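Local coordinates for hypothetical protein TT1465 (Thermus thermophilus, PDB 1WEK) that is of unknown function but has the Rossmann-like alpha/beta fold of the SLOG clan, with a parallel central sheet, and assembles from six chains, at residues Arg178-Ala181 against Phe182-Asp185; Asp146-Ser149 against Glu150-Leu154; Glu30-Ser33 against Glu34-Val37. One frame throughout, in Å; residues are numbered along the deposited sequence.

Contact 1 of 3, residues Arg178-Ala181 against Phe182-Asp185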
ATOM      1  N   ARG A 178      40.544  22.161  -3.215  1.00 16.34           N
ATOM      2  CA  ARG A 178      41.403  22.812  -2.234  1.00 18.35           C
ATOM      3  C   ARG A 178      40.606  23.053  -0.938  1.00 16.30           C
ATOM      4  O   ARG A 178      41.107  22.800   0.144  1.00 17.55           O
ATOM      5  CB  ARG A 178      41.970  24.127  -2.777  1.00 15.63           C
ATOM      6  CG  ARG A 178      42.868  23.939  -3.989  1.00 28.16           C
ATOM      7  CD  ARG A 178      43.805  25.121  -4.214  1.00 36.47           C
ATOM      8  NE  ARG A 178      44.312  25.166  -5.585  1.00 45.17           N
ATOM      9  CZ  ARG A 178      45.274  25.984  -6.010  1.00 47.94           C
ATOM     10  NH1 ARG A 178      45.854  26.835  -5.170  1.00 48.98           N
ATOM     11  NH2 ARG A 178      45.651  25.962  -7.283  1.00 50.70           N
ATOM     12  N   TRP A 179      39.361  23.511  -1.047  1.00 17.63           N
ATOM     13  CA  TRP A 179      38.555  23.739   0.155  1.00 16.84           C
ATOM     14  C   TRP A 179      38.344  22.433   0.903  1.00 17.13           C
ATOM     15  O   TRP A 179      38.266  22.416   2.142  1.00 17.76           O
ATOM     16  CB  TRP A 179      37.188  24.344  -0.177  1.00 14.88           C
ATOM     17  CG  TRP A 179      36.386  24.668   1.063  1.00 14.65           C
ATOM     18  CD1 TRP A 179      36.718  25.564   2.049  1.00 15.79           C
ATOM     19  CD2 TRP A 179      35.140  24.082   1.462  1.00 15.91           C
ATOM     20  NE1 TRP A 179      35.756  25.571   3.036  1.00 13.30           N
ATOM     21  CE2 TRP A 179      34.775  24.671   2.702  1.00 19.00           C
ATOM     22  CE3 TRP A 179      34.294  23.119   0.896  1.00 17.71           C
ATOM     23  CZ2 TRP A 179      33.593  24.323   3.384  1.00 18.62           C
ATOM     24  CZ3 TRP A 179      33.110  22.775   1.579  1.00 17.60           C
ATOM     25  CH2 TRP A 179      32.779  23.380   2.808  1.00 16.61           C
ATOM     26  N   LEU A 180      38.244  21.341   0.153  1.00 15.48           N
ATOM     27  CA  LEU A 180      38.046  20.030   0.756  1.00 17.79           C
ATOM     28  C   LEU A 180      39.317  19.625   1.498  1.00 16.81           C
ATOM     29  O   LEU A 180      39.253  19.008   2.569  1.00 13.75           O
ATOM     30  CB  LEU A 180      37.696  18.980  -0.309  1.00 18.68           C
ATOM     31  CG  LEU A 180      36.331  19.152  -0.990  1.00 18.56           C
ATOM     32  CD1 LEU A 180      36.033  17.954  -1.900  1.00 16.37           C
ATOM     33  CD2 LEU A 180      35.253  19.261   0.061  1.00 13.50           C
ATOM     34  N   ALA A 181      40.463  19.990   0.929  1.00 12.76           N
ATOM     35  CA  ALA A 181      41.746  19.685   1.532  1.00  9.81           C
ATOM     36  C   ALA A 181      41.868  20.446   2.857  1.00 10.21           C
ATOM     37  O   ALA A 181      42.535  19.990   3.773  1.00 12.96           O
ATOM     38  CB  ALA A 181      42.871  20.072   0.589  1.00  8.42           C
ATOM     39  N   PHE A 182      41.226  21.609   2.921  1.00 10.42           N
ATOM     40  CA  PHE A 182      41.190  22.459   4.107  1.00 10.15           C
ATOM     41  C   PHE A 182      40.283  21.767   5.142  1.00 14.70           C
ATOM     42  O   PHE A 182      40.556  21.784   6.353  1.00 12.77           O
ATOM     43  CB  PHE A 182      40.617  23.828   3.713  1.00 11.68           C
ATOM     44  CG  PHE A 182      40.168  24.667   4.884  1.00 21.40           C
ATOM     45  CD1 PHE A 182      41.087  25.387   5.642  1.00 19.10           C
ATOM     46  CD2 PHE A 182      38.817  24.732   5.230  1.00 20.42           C
ATOM     47  CE1 PHE A 182      40.666  26.159   6.721  1.00 20.65           C
ATOM     48  CE2 PHE A 182      38.391  25.499   6.306  1.00 20.96           C
ATOM     49  CZ  PHE A 182      39.317  26.215   7.053  1.00 22.77           C
ATOM     50  N   LEU A 183      39.194  21.165   4.666  1.00 12.78           N
ATOM     51  CA  LEU A 183      38.304  20.455   5.568  1.00 15.92           C
ATOM     52  C   LEU A 183      39.123  19.304   6.165  1.00 18.93           C
ATOM     53  O   LEU A 183      38.868  18.842   7.286  1.00 21.04           O
ATOM     54  CB  LEU A 183      37.067  19.931   4.822  1.00 13.73           C
ATOM     55  CG  LEU A 183      36.072  20.983   4.305  1.00 14.96           C
ATOM     56  CD1 LEU A 183      34.850  20.295   3.690  1.00 13.04           C
ATOM     57  CD2 LEU A 183      35.627  21.884   5.439  1.00  6.09           C
ATOM     58  N   ARG A 184      40.135  18.860   5.427  1.00 16.98           N
ATOM     59  CA  ARG A 184      40.979  17.794   5.926  1.00 16.93           C
ATOM     60  C   ARG A 184      41.957  18.340   6.977  1.00 16.26           C
ATOM     61  O   ARG A 184      42.141  17.738   8.031  1.00 15.05           O
ATOM     62  CB  ARG A 184      41.753  17.132   4.790  1.00 20.55           C
ATOM     63  CG  ARG A 184      42.305  15.758   5.181  1.00 22.58           C
ATOM     64  CD  ARG A 184      43.594  15.468   4.459  1.00 26.32           C
ATOM     65  NE  ARG A 184      43.396  15.234   3.042  1.00 29.47           N
ATOM     66  CZ  ARG A 184      44.221  15.655   2.089  1.00 33.55           C
ATOM     67  NH1 ARG A 184      45.310  16.346   2.400  1.00 34.92           N
ATOM     68  NH2 ARG A 184      43.956  15.371   0.822  1.00 37.53           N
ATOM     69  N   ASP A 185      42.586  19.476   6.702  1.00 12.65           N
ATOM     70  CA  ASP A 185      43.515  20.039   7.677  1.00 16.73           C
ATOM     71  C   ASP A 185      42.791  20.262   9.011  1.00 16.59           C
ATOM     72  O   ASP A 185      43.394  20.173  10.075  1.00 14.95           O
ATOM     73  CB  ASP A 185      44.080  21.356   7.154  1.00 16.74           C
ATOM     74  CG  ASP A 185      44.949  21.170   5.922  1.00 20.56           C
ATOM     75  OD1 ASP A 185      45.321  22.190   5.307  1.00 20.07           O
ATOM     76  OD2 ASP A 185      45.276  20.011   5.574  1.00 20.39           O
TER

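Contact 2 of 3, residues Asp146-Ser149 against Glu150-Leu154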
ATOM      1  N   ASP A 146      25.521  19.292  -5.817  1.00 11.08           N
ATOM      2  CA  ASP A 146      24.570  18.534  -5.004  1.00 13.72           C
ATOM      3  C   ASP A 146      24.694  17.016  -5.256  1.00 13.36           C
ATOM      4  O   ASP A 146      24.672  16.222  -4.315  1.00 13.37           O
ATOM      5  CB  ASP A 146      23.155  19.040  -5.312  1.00 14.67           C
ATOM      6  CG  ASP A 146      22.053  18.176  -4.709  1.00 18.59           C
ATOM      7  OD1 ASP A 146      22.249  17.505  -3.675  1.00 20.40           O
ATOM      8  OD2 ASP A 146      20.953  18.195  -5.281  1.00 20.50           O
ATOM      9  N   GLU A 147      24.833  16.604  -6.512  1.00 12.97           N
ATOM     10  CA  GLU A 147      24.985  15.176  -6.802  1.00 15.48           C
ATOM     11  C   GLU A 147      26.337  14.675  -6.299  1.00 15.67           C
ATOM     12  O   GLU A 147      26.439  13.580  -5.758  1.00 15.87           O
ATOM     13  CB  GLU A 147      24.890  14.905  -8.308  1.00 17.80           C
ATOM     14  CG  GLU A 147      23.478  14.888  -8.860  1.00 23.91           C
ATOM     15  CD  GLU A 147      22.652  13.687  -8.375  1.00 26.34           C
ATOM     16  OE1 GLU A 147      21.422  13.700  -8.613  1.00 31.19           O
ATOM     17  OE2 GLU A 147      23.216  12.736  -7.772  1.00 20.56           O
ATOM     18  N   LEU A 148      27.376  15.487  -6.477  1.00 16.27           N
ATOM     19  CA  LEU A 148      28.723  15.113  -6.052  1.00 15.05           C
ATOM     20  C   LEU A 148      28.818  14.932  -4.541  1.00 16.73           C
ATOM     21  O   LEU A 148      29.306  13.890  -4.053  1.00 13.64           O
ATOM     22  CB  LEU A 148      29.732  16.179  -6.475  1.00 15.91           C
ATOM     23  CG  LEU A 148      31.205  15.774  -6.618  1.00 19.69           C
ATOM     24  CD1 LEU A 148      32.066  16.999  -6.405  1.00  8.97           C
ATOM     25  CD2 LEU A 148      31.595  14.701  -5.629  1.00 19.23           C
ATOM     26  N   SER A 149      28.351  15.937  -3.799  1.00 12.72           N
ATOM     27  CA  SER A 149      28.429  15.865  -2.352  1.00 15.40           C
ATOM     28  C   SER A 149      27.598  14.708  -1.821  1.00 15.19           C
ATOM     29  O   SER A 149      27.994  14.065  -0.850  1.00 13.95           O
ATOM     30  CB  SER A 149      28.031  17.213  -1.685  1.00 16.41           C
ATOM     31  OG  SER A 149      26.668  17.545  -1.857  1.00 19.36           O
ATOM     32  N   GLU A 150      26.476  14.402  -2.465  1.00 14.74           N
ATOM     33  CA  GLU A 150      25.670  13.285  -1.989  1.00 16.82           C
ATOM     34  C   GLU A 150      26.393  11.946  -2.121  1.00 17.78           C
ATOM     35  O   GLU A 150      26.441  11.167  -1.154  1.00 14.95           O
ATOM     36  CB  GLU A 150      24.328  13.165  -2.720  1.00 18.34           C
ATOM     37  CG  GLU A 150      23.556  11.950  -2.203  1.00 27.32           C
ATOM     38  CD  GLU A 150      22.152  11.787  -2.762  1.00 36.05           C
ATOM     39  OE1 GLU A 150      22.007  11.453  -3.960  1.00 39.58           O
ATOM     40  OE2 GLU A 150      21.187  11.981  -1.987  1.00 42.10           O
ATOM     41  N   VAL A 151      26.940  11.672  -3.312  1.00 14.98           N
ATOM     42  CA  VAL A 151      27.632  10.412  -3.541  1.00 14.05           C
ATOM     43  C   VAL A 151      28.870  10.283  -2.658  1.00 14.83           C
ATOM     44  O   VAL A 151      29.179   9.189  -2.197  1.00 15.64           O
ATOM     45  CB  VAL A 151      28.048  10.212  -5.040  1.00 16.67           C
ATOM     46  CG1 VAL A 151      26.829  10.327  -5.941  1.00 19.87           C
ATOM     47  CG2 VAL A 151      29.103  11.223  -5.449  1.00 16.58           C
ATOM     48  N   LEU A 152      29.574  11.391  -2.417  1.00 12.79           N
ATOM     49  CA  LEU A 152      30.761  11.348  -1.569  1.00 15.07           C
ATOM     50  C   LEU A 152      30.388  10.874  -0.179  1.00 13.06           C
ATOM     51  O   LEU A 152      31.079  10.038   0.404  1.00 15.65           O
ATOM     52  CB  LEU A 152      31.438  12.721  -1.497  1.00 16.99           C
ATOM     53  CG  LEU A 152      32.159  13.083  -2.806  1.00 19.32           C
ATOM     54  CD1 LEU A 152      32.945  14.363  -2.641  1.00 14.32           C
ATOM     55  CD2 LEU A 152      33.104  11.944  -3.194  1.00 15.99           C
ATOM     56  N   VAL A 153      29.277  11.395   0.336  1.00 13.84           N
ATOM     57  CA  VAL A 153      28.763  11.014   1.654  1.00 12.72           C
ATOM     58  C   VAL A 153      28.442   9.523   1.701  1.00 15.48           C
ATOM     59  O   VAL A 153      28.822   8.821   2.649  1.00 15.13           O
ATOM     60  CB  VAL A 153      27.470  11.807   1.995  1.00 11.47           C
ATOM     61  CG1 VAL A 153      26.718  11.133   3.114  1.00 10.43           C
ATOM     62  CG2 VAL A 153      27.841  13.238   2.425  1.00 16.82           C
ATOM     63  N   LEU A 154      27.735   9.054   0.671  1.00 13.61           N
ATOM     64  CA  LEU A 154      27.336   7.658   0.558  1.00 16.88           C
ATOM     65  C   LEU A 154      28.547   6.735   0.526  1.00 17.12           C
ATOM     66  O   LEU A 154      28.508   5.624   1.068  1.00 16.98           O
ATOM     67  CB  LEU A 154      26.474   7.447  -0.704  1.00 15.14           C
ATOM     68  CG  LEU A 154      25.063   8.054  -0.709  1.00 13.94           C
ATOM     69  CD1 LEU A 154      24.382   7.844  -2.064  1.00 12.53           C
ATOM     70  CD2 LEU A 154      24.234   7.424   0.401  1.00 13.88           C
TER
HETATM   71  O   HOH W   1      22.505  10.553  -6.399  1.00 52.84           O

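Contact 3 of 3, residues Glu30-Ser33 against Glu34-Val37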
ATOM      1  N   GLU A  30      11.469  -0.548 -12.166  1.00 26.70           N
ATOM      2  CA  GLU A  30      11.034  -1.410 -13.269  1.00 30.04           C
ATOM      3  C   GLU A  30      11.793  -1.106 -14.543  1.00 29.39           C
ATOM      4  O   GLU A  30      12.223  -2.006 -15.256  1.00 31.10           O
ATOM      5  CB  GLU A  30       9.532  -1.240 -13.537  1.00 31.46           C
ATOM      6  CG  GLU A  30       8.628  -1.627 -12.372  1.00 36.29           C
ATOM      7  CD  GLU A  30       7.143  -1.425 -12.665  1.00 38.88           C
ATOM      8  OE1 GLU A  30       6.791  -0.491 -13.417  1.00 38.36           O
ATOM      9  OE2 GLU A  30       6.320  -2.195 -12.124  1.00 43.25           O
ATOM     10  N   THR A  31      11.959   0.176 -14.818  1.00 29.80           N
ATOM     11  CA  THR A  31      12.647   0.622 -16.015  1.00 28.51           C
ATOM     12  C   THR A  31      14.148   0.363 -15.991  1.00 28.56           C
ATOM     13  O   THR A  31      14.665  -0.386 -16.819  1.00 32.72           O
ATOM     14  CB  THR A  31      12.377   2.113 -16.235  1.00 27.41           C
ATOM     15  OG1 THR A  31      10.967   2.304 -16.360  1.00 31.25           O
ATOM     16  CG2 THR A  31      13.060   2.620 -17.478  1.00 24.54           C
ATOM     17  N   LEU A  32      14.853   0.960 -15.039  1.00 26.51           N
ATOM     18  CA  LEU A  32      16.301   0.782 -14.970  1.00 24.11           C
ATOM     19  C   LEU A  32      16.719  -0.665 -14.753  1.00 24.34           C
ATOM     20  O   LEU A  32      17.771  -1.072 -15.227  1.00 25.32           O
ATOM     21  CB  LEU A  32      16.905   1.677 -13.872  1.00 24.73           C
ATOM     22  CG  LEU A  32      16.558   3.174 -13.951  1.00 22.81           C
ATOM     23  CD1 LEU A  32      17.502   3.983 -13.079  1.00 21.43           C
ATOM     24  CD2 LEU A  32      16.654   3.654 -15.394  1.00 24.96           C
ATOM     25  N   SER A  33      15.909  -1.441 -14.036  1.00 26.59           N
ATOM     26  CA  SER A  33      16.226  -2.852 -13.783  1.00 30.36           C
ATOM     27  C   SER A  33      16.283  -3.689 -15.055  1.00 29.82           C
ATOM     28  O   SER A  33      17.031  -4.661 -15.127  1.00 31.47           O
ATOM     29  CB  SER A  33      15.194  -3.491 -12.852  1.00 31.03           C
ATOM     30  OG  SER A  33      15.439  -3.128 -11.512  1.00 38.21           O
ATOM     31  N   GLU A  34      15.485  -3.318 -16.051  1.00 32.05           N
ATOM     32  CA  GLU A  34      15.445  -4.054 -17.309  1.00 33.44           C
ATOM     33  C   GLU A  34      16.633  -3.799 -18.222  1.00 31.62           C
ATOM     34  O   GLU A  34      16.972  -4.650 -19.042  1.00 36.40           O
ATOM     35  CB  GLU A  34      14.163  -3.735 -18.071  1.00 37.42           C
ATOM     36  CG  GLU A  34      12.893  -4.114 -17.347  1.00 43.30           C
ATOM     37  CD  GLU A  34      11.659  -3.675 -18.105  1.00 47.91           C
ATOM     38  OE1 GLU A  34      10.540  -3.820 -17.564  1.00 52.91           O
ATOM     39  OE2 GLU A  34      11.810  -3.183 -19.245  1.00 47.98           O
ATOM     40  N   LEU A  35      17.264  -2.637 -18.103  1.00 29.70           N
ATOM     41  CA  LEU A  35      18.411  -2.345 -18.960  1.00 28.80           C
ATOM     42  C   LEU A  35      19.433  -3.469 -18.830  1.00 28.95           C
ATOM     43  O   LEU A  35      19.574  -4.069 -17.765  1.00 30.86           O
ATOM     44  CB  LEU A  35      19.026  -0.996 -18.586  1.00 25.04           C
ATOM     45  CG  LEU A  35      18.006   0.142 -18.707  1.00 25.19           C
ATOM     46  CD1 LEU A  35      18.686   1.484 -18.471  1.00 23.81           C
ATOM     47  CD2 LEU A  35      17.364   0.107 -20.085  1.00 21.84           C
ATOM     48  N   GLN A  36      20.144  -3.751 -19.916  1.00 30.80           N
ATOM     49  CA  GLN A  36      21.118  -4.830 -19.921  1.00 30.45           C
ATOM     50  C   GLN A  36      22.555  -4.430 -20.182  1.00 28.81           C
ATOM     51  O   GLN A  36      23.345  -5.207 -20.718  1.00 30.77           O
ATOM     52  CB  GLN A  36      20.669  -5.899 -20.913  1.00 33.49           C
ATOM     53  CG  GLN A  36      19.377  -6.568 -20.460  1.00 41.11           C
ATOM     54  CD  GLN A  36      18.888  -7.634 -21.415  1.00 44.46           C
ATOM     55  OE1 GLN A  36      19.595  -8.606 -21.707  1.00 46.03           O
ATOM     56  NE2 GLN A  36      17.666  -7.462 -21.905  1.00 44.85           N
ATOM     57  N   VAL A  37      22.895  -3.210 -19.793  1.00 26.06           N
ATOM     58  CA  VAL A  37      24.247  -2.721 -19.938  1.00 19.94           C
ATOM     59  C   VAL A  37      24.599  -2.039 -18.627  1.00 25.03           C
ATOM     60  O   VAL A  37      23.717  -1.547 -17.913  1.00 25.02           O
ATOM     61  CB  VAL A  37      24.360  -1.704 -21.083  1.00 21.84           C
ATOM     62  CG1 VAL A  37      24.090  -2.401 -22.414  1.00 19.35           C
ATOM     63  CG2 VAL A  37      23.365  -0.567 -20.870  1.00 14.26           C
TER
HETATM   64  O   HOH W   2      19.971  -2.911 -14.661  1.00 19.69           O

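Contact 1 of 3, residues Arg178-Ala181 against Phe182-Asp185
W179 packs on F182 and L183 in a local contact, three and four residues apart, on the final turns of helix 170-185. L183 comes over one face of the indole: its CD1 lies 3.9 Å from the centroid of the six-membered ring of W179 and 18° off the ring normal, a CH-pi contact. CG beside the backbone N of L183 (chi1 -68°) brings both methyls to the indole, and CD2 reaches CZ2 of W179 at 3.8 Å. The F182 ring is nearly parallel to the five-membered ring of W179 (planes 23° apart), but the two are slid so far that they barely overlap, with centroids 5.6 Å apart. Their touch runs from CD2 of F182 to CD1 of W179 at 3.9 Å. Helix 170-185 is the connection of a beta-alpha-beta crossover between parallel strands 165-168 and 198-200. Its backbone bond from L183 N to W179 O, 3.0 Å long, joins the CH-pi pair. L180 extends the apolar patch, its CD2 being 3.8 Å from CD1 of L183. A second subunit borders this surface: its Y172 accepts a hydrogen bond from W179 NE1 through its backbone O, and its ring stands edge-to-face with F182.

Contact 2 of 3, residues Asp146-Ser149 against Glu150-Leu154
D146 to E150, E147 to V151, L148 to L152 and S149 to V153 are joined by four successive i to i+4 backbone hydrogen bonds, the signature of regular alpha-helix. The straightest is V151 N to E147 O, 3.1 Å with an N-H...O angle of 170°. L152 N reaches L148 O at 3.0 Å, nearly along the C=O axis, whereas the donor N of E150 stands well out of the carbonyl plane of D146.

The same L148-L152 step brings side chains together: CD2 of L148 lies 3.3 Å from both CG and CD1 of L152, shorter than usual for carbons and so of doubtful exactness. With CG opposite the backbone N, the L148 side chain stands out from the helix, and its second torsion (chi2 -154°) turns CD2 along it toward L152. V151 presses a methyl onto the backbone instead, with CG2 3.0 Å from O of L148.

On another side of the helix, E147 and E150 run side by side and point the same way, their carboxylate planes 77° apart. OE2 of E147 and OE1 of E150 do not meet directly at 4.2 Å. A water between them is 2.7 Å from OE2 of E147 and 2.6 Å from OE1 of E150, placed to donate to either, although further acceptors compete. The second carboxylate oxygen of E150, OE2, forms a salt bridge with K125 of a second subunit, and S149 OG is hydrogen-bonded to S149 OG of that subunit.

Helix 142-156 thus serves both as a subunit contact and as the connection of a beta-alpha-beta unit between strands 132-137 and 165-168. E147 is the closing glutamate of a PGGxGTxxE sequence, a hallmark of this family within the Rossmann-like SLOG fold.

Contact 3 of 3, residues Glu30-Ser33 against Glu34-Val37
E34 folds back along the helix toward E30, while L32 and L35 direct their side chains to another side of the same turn. The return of E34 follows from its first torsion (chi1 -61°), which places CG beside its own backbone N; CG then lies 3.0 Å from O of E30. Beyond CG the chain is extended and carries the carboxylate past that carbonyl, with OE1 of E34 3.4 Å from O of E30. As both atoms are acceptors, this is proximity without a hydrogen bond. The two carboxylates are well separated, OE1 of E30 and OE1 of E34 being 6.5 Å apart.

L32 and L35 meet lightly through methyl groups, CD2 of L32 to CD1 of L35 at 4.3 Å. L35 also has its CB 3.6 Å from O of L32, so L35 rests mainly on the carbonyl of L32 and only lightly on the L32 side chain.

The backbone bonds here run from i+3 to i, the 3-10-type pattern common where an alpha-helix finishes. E34 N donates to O of T31 at 3.1 Å from well above the carbonyl plane, 57° out of it. The next, L35 N to O of L32, is weak at 3.3 Å. At L35 the backbone turns extended (psi 147°), out of helical geometry. A water 2.9 Å from O of L32 is placed to donate to it, and weakly to O of L35, although other acceptors compete.

E30 forms a salt bridge with R17 of a third subunit, and S33 packs on E13 of a second. Within the chain, L32 and L35 lie on V96 of strand 95-100, T31 touches L116 and L35 touches H114 of strand 114-118, and the loop after helix 17-34 leads into strand 39-43.

In the fold
Contact 2 is the core member, its touching residues all buried and its centre about 10 Å from that of the chain; contacts 1 and 3 are partly buried and lie on opposite sides of that centre, their own centres about 38 Å apart. Contacts 1 and 2 occupy successive crossover helices, one after and one before strand 165-168 in the chain; their nearest atoms are about 5 Å apart and they do not touch. Contact 3 belongs to the earlier helix 17-34 and its exit loop. The chemistry follows: aromatic and aliphatic packing in 178-185, closely packed leucines beside a hydrated carboxylate pair in 146-154, and i to i+3 backbone bonds, one of them weak, at a helix end in 30-37. All three touch a second subunit.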